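Local coordinates for protein SAG family member (Sag19) (Eimeria tenella, PDB 6ZZB) that serves as a major surface antigen of the parasite, its molecular function unknown and its fold probably related to that of CAP proteins, at residues 49-60 / 136-146; 68-79 / 184-192. All coordinates share one frame; numbering follows the deposited sequence.

Interaction 1 of 2, residues 49-60 / 136-146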
loop_
_atom_site.group_PDB
_atom_site.type_symbol
_atom_site.label_atom_id
_atom_site.label_comp_id
_atom_site.label_asym_id
_atom_site.label_seq_id
_atom_site.Cartn_x
_atom_site.Cartn_y
_atom_site.Cartn_z
ATOM N N LYS A 49 7.239 -10.083 1.687
ATOM C CA LYS A 49 6.703 -9.903 3.041
ATOM C C LYS A 49 5.237 -10.316 3.134
ATOM O O LYS A 49 4.608 -10.049 4.165
ATOM C CB LYS A 49 6.845 -8.448 3.485
ATOM C CG LYS A 49 8.254 -7.919 3.611
ATOM C CD LYS A 49 9.092 -8.682 4.591
ATOM C CE LYS A 49 10.355 -7.923 4.992
ATOM N NZ LYS A 49 11.224 -8.742 5.870
ATOM N N THR A 50 4.665 -10.986 2.145
ATOM C CA THR A 50 3.226 -11.262 2.141
ATOM C C THR A 50 2.855 -12.103 3.353
ATOM O O THR A 50 1.891 -11.782 4.054
ATOM C CB THR A 50 2.778 -11.939 0.861
ATOM O OG1 THR A 50 3.272 -11.136 -0.231
ATOM C CG2 THR A 50 1.280 -12.127 0.829
ATOM N N GLU A 51 3.607 -13.154 3.639
ATOM C CA GLU A 51 3.258 -13.996 4.810
ATOM C C GLU A 51 3.445 -13.225 6.121
ATOM O O GLU A 51 2.830 -13.612 7.124
ATOM C CB GLU A 51 4.115 -15.262 4.829
ATOM C CG GLU A 51 3.808 -16.235 3.718
ATOM C CD GLU A 51 4.445 -15.963 2.378
ATOM O OE1 GLU A 51 5.304 -15.061 2.294
ATOM O OE2 GLU A 51 4.068 -16.645 1.421
ATOM N N ASP A 52 4.333 -12.250 6.175
ATOM C CA ASP A 52 4.548 -11.456 7.397
ATOM C C ASP A 52 3.402 -10.469 7.603
ATOM O O ASP A 52 3.251 -9.996 8.756
ATOM C CB ASP A 52 5.876 -10.714 7.335
ATOM C CG ASP A 52 6.367 -10.340 8.715
ATOM O OD1 ASP A 52 6.402 -11.243 9.585
ATOM O OD2 ASP A 52 6.615 -9.136 8.957
ATOM N N CYS A 53 2.688 -10.101 6.558
ATOM C CA CYS A 53 1.696 -8.994 6.593
ATOM C C CYS A 53 0.257 -9.502 6.508
ATOM O O CYS A 53 -0.659 -8.732 6.852
ATOM C CB CYS A 53 1.957 -8.040 5.437
ATOM S SG CYS A 53 3.558 -7.196 5.496
ATOM N N LEU A 54 -0.016 -10.714 5.999
ATOM C CA LEU A 54 -1.402 -11.093 5.627
ATOM C C LEU A 54 -2.258 -11.231 6.897
ATOM O O LEU A 54 -3.425 -10.866 6.811
ATOM C CB LEU A 54 -1.359 -12.376 4.794
ATOM C CG LEU A 54 -2.589 -12.722 3.971
ATOM C CD1 LEU A 54 -3.075 -11.562 3.133
ATOM C CD2 LEU A 54 -2.265 -13.923 3.078
ATOM N N ALA A 55 -1.694 -11.674 8.009
ATOM C CA ALA A 55 -2.464 -11.829 9.269
ATOM C C ALA A 55 -3.021 -10.474 9.702
ATOM O O ALA A 55 -4.228 -10.411 10.005
ATOM C CB ALA A 55 -1.622 -12.440 10.359
ATOM N N ILE A 56 -2.179 -9.447 9.776
ATOM C CA ILE A 56 -2.668 -8.115 10.248
ATOM C C ILE A 56 -3.644 -7.554 9.212
ATOM O O ILE A 56 -4.687 -6.997 9.610
ATOM C CB ILE A 56 -1.525 -7.146 10.593
ATOM C CG1 ILE A 56 -2.074 -5.838 11.185
ATOM C CG2 ILE A 56 -0.621 -6.826 9.417
ATOM C CD1 ILE A 56 -2.970 -6.029 12.369
ATOM N N ILE A 57 -3.390 -7.692 7.918
ATOM C CA ILE A 57 -4.317 -7.172 6.887
ATOM C C ILE A 57 -5.681 -7.831 7.084
ATOM O O ILE A 57 -6.718 -7.143 7.081
ATOM C CB ILE A 57 -3.753 -7.379 5.471
ATOM C CG1 ILE A 57 -2.512 -6.498 5.268
ATOM C CG2 ILE A 57 -4.821 -7.097 4.446
ATOM C CD1 ILE A 57 -1.724 -6.790 4.017
ATOM N N ASN A 58 -5.701 -9.153 7.234
ATOM C CA ASN A 58 -6.995 -9.871 7.327
ATOM C C ASN A 58 -7.664 -9.625 8.688
ATOM O O ASN A 58 -8.921 -9.614 8.672
ATOM C CB ASN A 58 -6.795 -11.347 7.013
ATOM C CG ASN A 58 -6.711 -11.584 5.528
ATOM O OD1 ASN A 58 -7.324 -10.880 4.729
ATOM N ND2 ASN A 58 -5.982 -12.615 5.123
ATOM N N LYS A 59 -6.896 -9.371 9.740
ATOM C CA LYS A 59 -7.468 -8.978 11.058
ATOM C C LYS A 59 -8.214 -7.652 10.872
ATOM O O LYS A 59 -9.408 -7.540 11.236
ATOM C CB LYS A 59 -6.381 -8.881 12.121
ATOM C CG LYS A 59 -6.888 -8.409 13.476
ATOM C CD LYS A 59 -5.976 -8.778 14.611
ATOM C CE LYS A 59 -6.250 -7.971 15.863
ATOM N NZ LYS A 59 -5.570 -6.656 15.800
ATOM N N LEU A 60 -7.583 -6.681 10.224
ATOM C CA LEU A 60 -8.204 -5.344 10.029
ATOM C C LEU A 60 -9.450 -5.442 9.139
ATOM O O LEU A 60 -10.406 -4.676 9.367
ATOM C CB LEU A 60 -7.163 -4.370 9.465
ATOM C CG LEU A 60 -6.015 -4.046 10.413
ATOM C CD1 LEU A 60 -4.908 -3.291 9.708
ATOM C CD2 LEU A 60 -6.494 -3.220 11.597
ATOM N N PHE A 136 12.109 -4.223 10.701
ATOM C CA PHE A 136 10.823 -4.358 9.959
ATOM C C PHE A 136 9.824 -5.108 10.833
ATOM O O PHE A 136 10.137 -6.232 11.272
ATOM C CB PHE A 136 10.997 -5.128 8.643
ATOM C CG PHE A 136 9.714 -5.344 7.887
ATOM C CD1 PHE A 136 9.175 -4.320 7.127
ATOM C CD2 PHE A 136 9.010 -6.532 7.942
ATOM C CE1 PHE A 136 7.985 -4.469 6.454
ATOM C CE2 PHE A 136 7.829 -6.699 7.257
ATOM C CZ PHE A 136 7.315 -5.668 6.495
ATOM N N ASN A 137 8.633 -4.534 11.076
ATOM C CA ASN A 137 7.542 -5.177 11.836
ATOM C C ASN A 137 6.244 -4.892 11.071
ATOM O O ASN A 137 5.748 -3.766 11.193
ATOM C CB ASN A 137 7.538 -4.648 13.268
ATOM C CG ASN A 137 6.433 -5.198 14.140
ATOM O OD1 ASN A 137 5.485 -5.825 13.671
ATOM N ND2 ASN A 137 6.594 -5.003 15.444
ATOM N N CYS A 138 5.795 -5.819 10.254
ATOM C CA CYS A 138 4.643 -5.540 9.351
ATOM C C CYS A 138 3.416 -5.226 10.209
ATOM O O CYS A 138 2.658 -4.296 9.879
ATOM C CB CYS A 138 4.281 -6.653 8.379
ATOM S SG CYS A 138 3.308 -5.921 7.040
ATOM N N ASN A 139 3.186 -5.968 11.290
ATOM C CA ASN A 139 2.047 -5.730 12.209
ATOM C C ASN A 139 2.056 -4.298 12.711
ATOM O O ASN A 139 0.999 -3.611 12.595
ATOM C CB ASN A 139 2.099 -6.651 13.419
ATOM C CG ASN A 139 1.698 -8.039 13.012
ATOM O OD1 ASN A 139 1.407 -8.266 11.845
ATOM N ND2 ASN A 139 1.686 -8.958 13.955
ATOM N N ALA A 140 3.182 -3.824 13.212
ATOM C CA ALA A 140 3.276 -2.464 13.761
ATOM C C ALA A 140 3.076 -1.448 12.626
ATOM O O ALA A 140 2.363 -0.467 12.825
ATOM C CB ALA A 140 4.571 -2.227 14.480
ATOM N N LEU A 141 3.740 -1.623 11.489
ATOM C CA LEU A 141 3.660 -0.630 10.404
ATOM C C LEU A 141 2.228 -0.543 9.884
ATOM O O LEU A 141 1.732 0.614 9.684
ATOM C CB LEU A 141 4.594 -1.042 9.281
ATOM C CG LEU A 141 6.081 -0.919 9.616
ATOM C CD1 LEU A 141 6.892 -1.553 8.488
ATOM C CD2 LEU A 141 6.504 0.514 9.843
ATOM N N ILE A 142 1.577 -1.660 9.601
ATOM C CA ILE A 142 0.222 -1.620 9.009
ATOM C C ILE A 142 -0.774 -1.169 10.080
ATOM O O ILE A 142 -1.663 -0.373 9.752
ATOM C CB ILE A 142 -0.113 -2.946 8.327
ATOM C CG1 ILE A 142 0.787 -3.120 7.096
ATOM C CG2 ILE A 142 -1.585 -3.012 7.993
ATOM C CD1 ILE A 142 0.444 -4.305 6.222
ATOM N N GLN A 143 -0.637 -1.602 11.324
ATOM C CA GLN A 143 -1.574 -1.079 12.350
ATOM C C GLN A 143 -1.425 0.443 12.403
ATOM O O GLN A 143 -2.441 1.128 12.532
ATOM C CB GLN A 143 -1.280 -1.693 13.714
ATOM C CG GLN A 143 -2.243 -1.219 14.800
ATOM C CD GLN A 143 -3.694 -1.526 14.516
ATOM O OE1 GLN A 143 -4.511 -0.638 14.221
ATOM N NE2 GLN A 143 -4.048 -2.787 14.593
ATOM N N ALA A 144 -0.224 0.998 12.363
ATOM C CA ALA A 144 -0.026 2.442 12.525
ATOM C C ALA A 144 -0.654 3.152 11.325
ATOM O O ALA A 144 -1.266 4.222 11.517
ATOM C CB ALA A 144 1.423 2.791 12.681
ATOM N N THR A 145 -0.484 2.652 10.092
ATOM C CA THR A 145 -1.055 3.357 8.923
ATOM C C THR A 145 -2.563 3.270 9.001
ATOM O O THR A 145 -3.254 4.236 8.588
ATOM C CB THR A 145 -0.480 2.831 7.593
ATOM O OG1 THR A 145 -0.608 3.856 6.604
ATOM C CG2 THR A 145 -1.120 1.563 7.092
ATOM N N TYR A 146 -3.100 2.168 9.468
ATOM C CA TYR A 146 -4.549 1.979 9.567
ATOM C C TYR A 146 -5.113 3.026 10.529
ATOM O O TYR A 146 -6.090 3.725 10.177
ATOM C CB TYR A 146 -4.867 0.557 10.035
ATOM C CG TYR A 146 -6.340 0.321 10.187
ATOM C CD1 TYR A 146 -7.119 -0.099 9.118
ATOM C CD2 TYR A 146 -6.964 0.567 11.393
ATOM C CE1 TYR A 146 -8.477 -0.317 9.256
ATOM C CE2 TYR A 146 -8.331 0.372 11.540
ATOM C CZ TYR A 146 -9.086 -0.060 10.465
ATOM O OH TYR A 146 -10.439 -0.249 10.626
HETATM O O HOH W 1 0.667 -10.059 9.910
HETATM O O HOH W 2 4.349 -8.955 11.250
HETATM O O HOH W 3 -2.881 -4.855 15.694
HETATM O O HOH W 4 -10.835 -3.128 11.520
#

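Interaction 2 of 2, residues 68-79 / 184-192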
loop_
_atom_site.group_PDB
_atom_site.type_symbol
_atom_site.label_atom_id
_atom_site.label_comp_id
_atom_site.label_asym_id
_atom_site.label_seq_id
_atom_site.Cartn_x
_atom_site.Cartn_y
_atom_site.Cartn_z
ATOM N N LEU A 68 -18.435 -7.816 6.219
ATOM C CA LEU A 68 -18.610 -6.913 5.054
ATOM C C LEU A 68 -17.429 -7.036 4.091
ATOM O O LEU A 68 -17.592 -6.631 2.958
ATOM C CB LEU A 68 -18.736 -5.464 5.522
ATOM C CG LEU A 68 -19.987 -5.154 6.351
ATOM C CD1 LEU A 68 -19.840 -3.804 7.031
ATOM C CD2 LEU A 68 -21.246 -5.204 5.501
ATOM N N LEU A 69 -16.278 -7.530 4.545
ATOM C CA LEU A 69 -15.085 -7.665 3.664
ATOM C C LEU A 69 -14.604 -9.112 3.646
ATOM O O LEU A 69 -14.468 -9.691 4.715
ATOM C CB LEU A 69 -13.952 -6.748 4.136
ATOM C CG LEU A 69 -14.231 -5.252 3.995
ATOM C CD1 LEU A 69 -13.115 -4.444 4.628
ATOM C CD2 LEU A 69 -14.397 -4.864 2.549
ATOM N N GLY A 70 -14.283 -9.587 2.449
ATOM C CA GLY A 70 -13.604 -10.875 2.234
ATOM C C GLY A 70 -12.183 -10.839 2.755
ATOM O O GLY A 70 -11.597 -9.732 2.821
ATOM N N THR A 71 -11.639 -11.990 3.151
ATOM C CA THR A 71 -10.195 -12.143 3.450
ATOM C C THR A 71 -9.432 -12.106 2.124
ATOM O O THR A 71 -9.979 -12.392 1.065
ATOM C CB THR A 71 -9.859 -13.435 4.213
ATOM O OG1 THR A 71 -10.331 -14.466 3.352
ATOM C CG2 THR A 71 -10.457 -13.479 5.607
ATOM N N LEU A 72 -8.182 -11.690 2.226
ATOM C CA LEU A 72 -7.284 -11.693 1.057
ATOM C C LEU A 72 -6.388 -12.925 1.098
ATOM O O LEU A 72 -5.995 -13.364 2.178
ATOM C CB LEU A 72 -6.410 -10.444 1.094
ATOM C CG LEU A 72 -7.154 -9.112 1.204
ATOM C CD1 LEU A 72 -6.135 -7.976 1.113
ATOM C CD2 LEU A 72 -8.172 -8.979 0.104
ATOM N N ALA A 73 -6.074 -13.374 -0.096
ATOM C CA ALA A 73 -5.067 -14.427 -0.319
ATOM C C ALA A 73 -3.785 -13.792 -0.833
ATOM O O ALA A 73 -3.796 -12.640 -1.295
ATOM C CB ALA A 73 -5.578 -15.432 -1.303
ATOM N N LYS A 74 -2.716 -14.545 -0.818
ATOM C CA LYS A 74 -1.451 -14.132 -1.451
ATOM C C LYS A 74 -1.634 -14.000 -2.956
ATOM O O LYS A 74 -2.195 -14.912 -3.625
ATOM C CB LYS A 74 -0.373 -15.152 -1.141
ATOM C CG LYS A 74 0.934 -14.947 -1.874
ATOM C CD LYS A 74 1.990 -15.853 -1.293
ATOM C CE LYS A 74 3.344 -15.620 -1.905
ATOM N NZ LYS A 74 4.292 -16.631 -1.376
ATOM N N ALA A 75 -1.145 -12.915 -3.533
ATOM C CA ALA A 75 -0.985 -12.752 -4.986
ATOM C C ALA A 75 0.430 -13.197 -5.342
ATOM O O ALA A 75 1.389 -12.817 -4.653
ATOM C CB ALA A 75 -1.217 -11.315 -5.405
ATOM N N GLU A 76 0.568 -13.985 -6.397
ATOM C CA GLU A 76 1.895 -14.383 -6.889
ATOM C C GLU A 76 2.426 -13.306 -7.827
ATOM O O GLU A 76 1.682 -12.487 -8.342
ATOM C CB GLU A 76 1.835 -15.742 -7.590
ATOM C CG GLU A 76 1.259 -16.823 -6.711
ATOM C CD GLU A 76 2.163 -17.237 -5.560
ATOM O OE1 GLU A 76 3.382 -16.920 -5.589
ATOM O OE2 GLU A 76 1.651 -17.865 -4.620
ATOM N N ASP A 77 3.735 -13.309 -8.014
ATOM C CA ASP A 77 4.397 -12.338 -8.896
ATOM C C ASP A 77 3.713 -12.270 -10.257
ATOM O O ASP A 77 3.518 -11.180 -10.744
ATOM C CB ASP A 77 5.881 -12.632 -9.072
ATOM C CG ASP A 77 6.727 -12.328 -7.863
ATOM O OD1 ASP A 77 6.275 -11.577 -7.017
ATOM O OD2 ASP A 77 7.876 -12.798 -7.803
ATOM N N THR A 78 3.398 -13.415 -10.872
ATOM C CA THR A 78 2.790 -13.418 -12.224
ATOM C C THR A 78 1.500 -12.597 -12.220
ATOM O O THR A 78 1.216 -11.884 -13.155
ATOM C CB THR A 78 2.482 -14.846 -12.688
ATOM O OG1 THR A 78 3.673 -15.636 -12.630
ATOM C CG2 THR A 78 1.965 -14.847 -14.106
ATOM N N GLU A 79 0.730 -12.745 -11.153
ATOM C CA GLU A 79 -0.569 -12.065 -11.012
ATOM C C GLU A 79 -0.360 -10.562 -10.870
ATOM O O GLU A 79 -1.083 -9.801 -11.483
ATOM C CB GLU A 79 -1.307 -12.630 -9.809
ATOM C CG GLU A 79 -1.732 -14.068 -9.981
ATOM C CD GLU A 79 -2.472 -14.556 -8.760
ATOM O OE1 GLU A 79 -1.874 -14.636 -7.666
ATOM O OE2 GLU A 79 -3.637 -14.938 -8.920
ATOM N N LEU A 184 -8.939 -1.798 3.006
ATOM C CA LEU A 184 -10.384 -2.054 3.255
ATOM C C LEU A 184 -11.176 -2.065 1.958
ATOM O O LEU A 184 -12.438 -1.957 2.029
ATOM C CB LEU A 184 -10.917 -0.977 4.200
ATOM C CG LEU A 184 -10.287 -0.977 5.579
ATOM C CD1 LEU A 184 -11.003 0.038 6.454
ATOM C CD2 LEU A 184 -10.331 -2.334 6.248
ATOM N N SER A 185 -10.535 -2.193 0.815
ATOM C CA SER A 185 -11.225 -2.174 -0.497
ATOM C C SER A 185 -11.990 -3.497 -0.705
ATOM O O SER A 185 -11.409 -4.573 -0.525
ATOM C CB SER A 185 -10.235 -1.966 -1.593
ATOM O OG SER A 185 -10.863 -2.090 -2.863
ATOM N N GLU A 186 -13.265 -3.389 -1.078
ATOM C CA GLU A 186 -14.059 -4.521 -1.619
ATOM C C GLU A 186 -13.455 -4.995 -2.942
ATOM O O GLU A 186 -13.638 -6.140 -3.264
ATOM C CB GLU A 186 -15.516 -4.085 -1.813
ATOM C CG GLU A 186 -16.350 -4.237 -0.564
ATOM C CD GLU A 186 -17.036 -5.585 -0.434
ATOM O OE1 GLU A 186 -16.689 -6.519 -1.204
ATOM O OE2 GLU A 186 -17.927 -5.696 0.427
ATOM N N LYS A 187 -12.702 -4.163 -3.661
ATOM C CA LYS A 187 -12.017 -4.616 -4.909
ATOM C C LYS A 187 -10.787 -5.472 -4.561
ATOM O O LYS A 187 -10.331 -6.175 -5.464
ATOM C CB LYS A 187 -11.517 -3.475 -5.792
ATOM C CG LYS A 187 -12.577 -2.591 -6.415
ATOM C CD LYS A 187 -11.971 -1.439 -7.164
ATOM C CE LYS A 187 -11.308 -1.920 -8.427
ATOM N NZ LYS A 187 -11.069 -0.828 -9.391
ATOM N N SER A 188 -10.241 -5.382 -3.348
ATOM C CA SER A 188 -9.039 -6.172 -2.939
ATOM C C SER A 188 -9.472 -7.638 -2.716
ATOM O O SER A 188 -10.364 -7.889 -1.873
ATOM C CB SER A 188 -8.354 -5.564 -1.719
ATOM O OG SER A 188 -7.852 -4.238 -2.013
ATOM N N LYS A 189 -8.888 -8.597 -3.448
ATOM C CA LYS A 189 -9.055 -10.063 -3.246
ATOM C C LYS A 189 -7.715 -10.756 -2.901
ATOM O O LYS A 189 -7.670 -11.777 -2.188
ATOM C CB LYS A 189 -9.651 -10.677 -4.512
ATOM C CG LYS A 189 -10.980 -10.072 -4.972
ATOM C CD LYS A 189 -11.210 -10.199 -6.469
ATOM C CE LYS A 189 -12.219 -9.208 -7.019
ATOM N NZ LYS A 189 -11.605 -7.876 -7.259
ATOM N N LYS A 190 -6.608 -10.197 -3.407
ATOM C CA LYS A 190 -5.270 -10.780 -3.179
ATOM C C LYS A 190 -4.292 -9.645 -2.920
ATOM O O LYS A 190 -4.583 -8.512 -3.359
ATOM C CB LYS A 190 -4.806 -11.580 -4.401
ATOM C CG LYS A 190 -5.821 -12.590 -4.920
ATOM C CD LYS A 190 -5.241 -13.483 -5.969
ATOM C CE LYS A 190 -6.297 -14.342 -6.624
ATOM N NZ LYS A 190 -5.662 -15.443 -7.361
ATOM N N VAL A 191 -3.184 -9.978 -2.293
ATOM C CA VAL A 191 -2.141 -8.970 -1.982
ATOM C C VAL A 191 -0.762 -9.599 -2.062
ATOM O O VAL A 191 -0.585 -10.758 -1.711
ATOM C CB VAL A 191 -2.428 -8.308 -0.628
ATOM C CG1 VAL A 191 -2.329 -9.289 0.527
ATOM C CG2 VAL A 191 -1.529 -7.098 -0.370
ATOM N N SER A 192 0.197 -8.829 -2.564
ATOM C CA SER A 192 1.625 -9.172 -2.528
ATOM C C SER A 192 2.387 -8.028 -1.874
ATOM O O SER A 192 2.293 -6.907 -2.387
ATOM C CB SER A 192 2.132 -9.429 -3.910
ATOM O OG SER A 192 3.523 -9.750 -3.862
HETATM O O HOH W 5 -14.636 -8.035 0.210
HETATM O O HOH W 6 -9.279 -13.994 -1.664
HETATM O O HOH W 7 -2.877 -16.405 -6.153
HETATM O O HOH W 8 3.519 -12.312 -2.957
HETATM O O HOH W 9 4.832 -9.290 -6.296
#

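Interaction 1 of 2, residues 49-60 / 136-146
C53 and C138 join helix 50-61 to helix 138-155 through a disulfide closing one end of a knobs-into-holes helix pair. The segment axes cross at -38°, and the SG of C53 lies 2.0 Å from the SG of C138 with a chi3 of 106°. Before the disulfide, K49 runs along one face of the F136 ring. Its CB is 4.1 Å from F136 CZ. A bend at chi2 (-59°) then lays the chain over the ring: CG still meets CZ, CD reaches CE2 of F136 at 3.6 Å, and CE lies over the face, offset toward the rim, 3.5 Å from F136 CD2, a CH-pi contact. NZ ends just beyond, near CD2. At the edge of the same ring, OD2 of D52 comes within 3.2 Å of F136 CE2, with the C53 sulfur also there, nearest CZ. Farther along, I56 fits among C138, N139, I142 and Q143, while I142 returns the fit among C53, I56, I57 and L60, its CD1 3.8 Å from I57 CG1. Where the first helix kinks, a water accepts from I56 N and donates to both D52 O and N139 OD1, filling in for the missing backbone bond and bridging the helices. At the far end, CD2 of L60 sits over the centre of the Y146 ring, 3.8 Å from its centroid, and a second water links L60 O to Y146 OH.

Interaction 2 of 2, residues 68-79 / 184-192
Both methyls of L69 lie against the carbonyl O of L184; CD1 also meets L184 CD2 at 3.9 Å and CD2 meets E186 CG at 3.7 Å. A bend at chi2 (-90°) turns the E186 carboxylate toward the first segment, where a water joins OE1 to the backbone N of G70. At L72 the side chain turns inward, forking over the other segment. CD2 presses on the carbonyl of S188, while CD1 touches V191 CG1 at 4.1 Å, the two side chains crossing almost at right angles. A73 then begins the sheet pairing. Its N donates to K189 O at 3.1 Å and its O accepts from V191 N at 2.9 Å, so one residue straddles K190, as parallel strands require. K74 diverges from V191 and sends its ammonium to E51 and E48. A75 N donates to V191 O at 2.9 Å, and its CB packs on K190 CB at 3.7 Å. In E79 the two carboxylate oxygens do different work. OE1 accepts from the N of E76, the N-cap residue of helix 77-86, and OE2 offers its syn lone pair to K190 NZ, a 2.6 Å salt bridge. The arrangement is a two-residue parallel pairing in a mixed sheet, next to the classic beta bulge that K189 and K190 form opposite I211.

Overall arrangement
Both contacts involve strand 190-196: interaction 2 contains its start, and helix 50-61 of interaction 1 packs on it. Both are partly buried, but their chemistry differs. Interaction 1 joins two helices by a disulfide and interlocking apolar side chains, with water linking the segments on the side where D52 and N139 are exposed. Interaction 2 is a strand pairing held by backbone bonds, with buried L72 and V191 beneath and a salt bridge at the surface. They touch through helix 50-61: N58 OD1 takes a probable hydrogen bond from L72 N, E51 pairs with K74, and T50 packs on V191. Their segments alternate along the chain, consistent with a CAP-like domain of helices packed around a sheet.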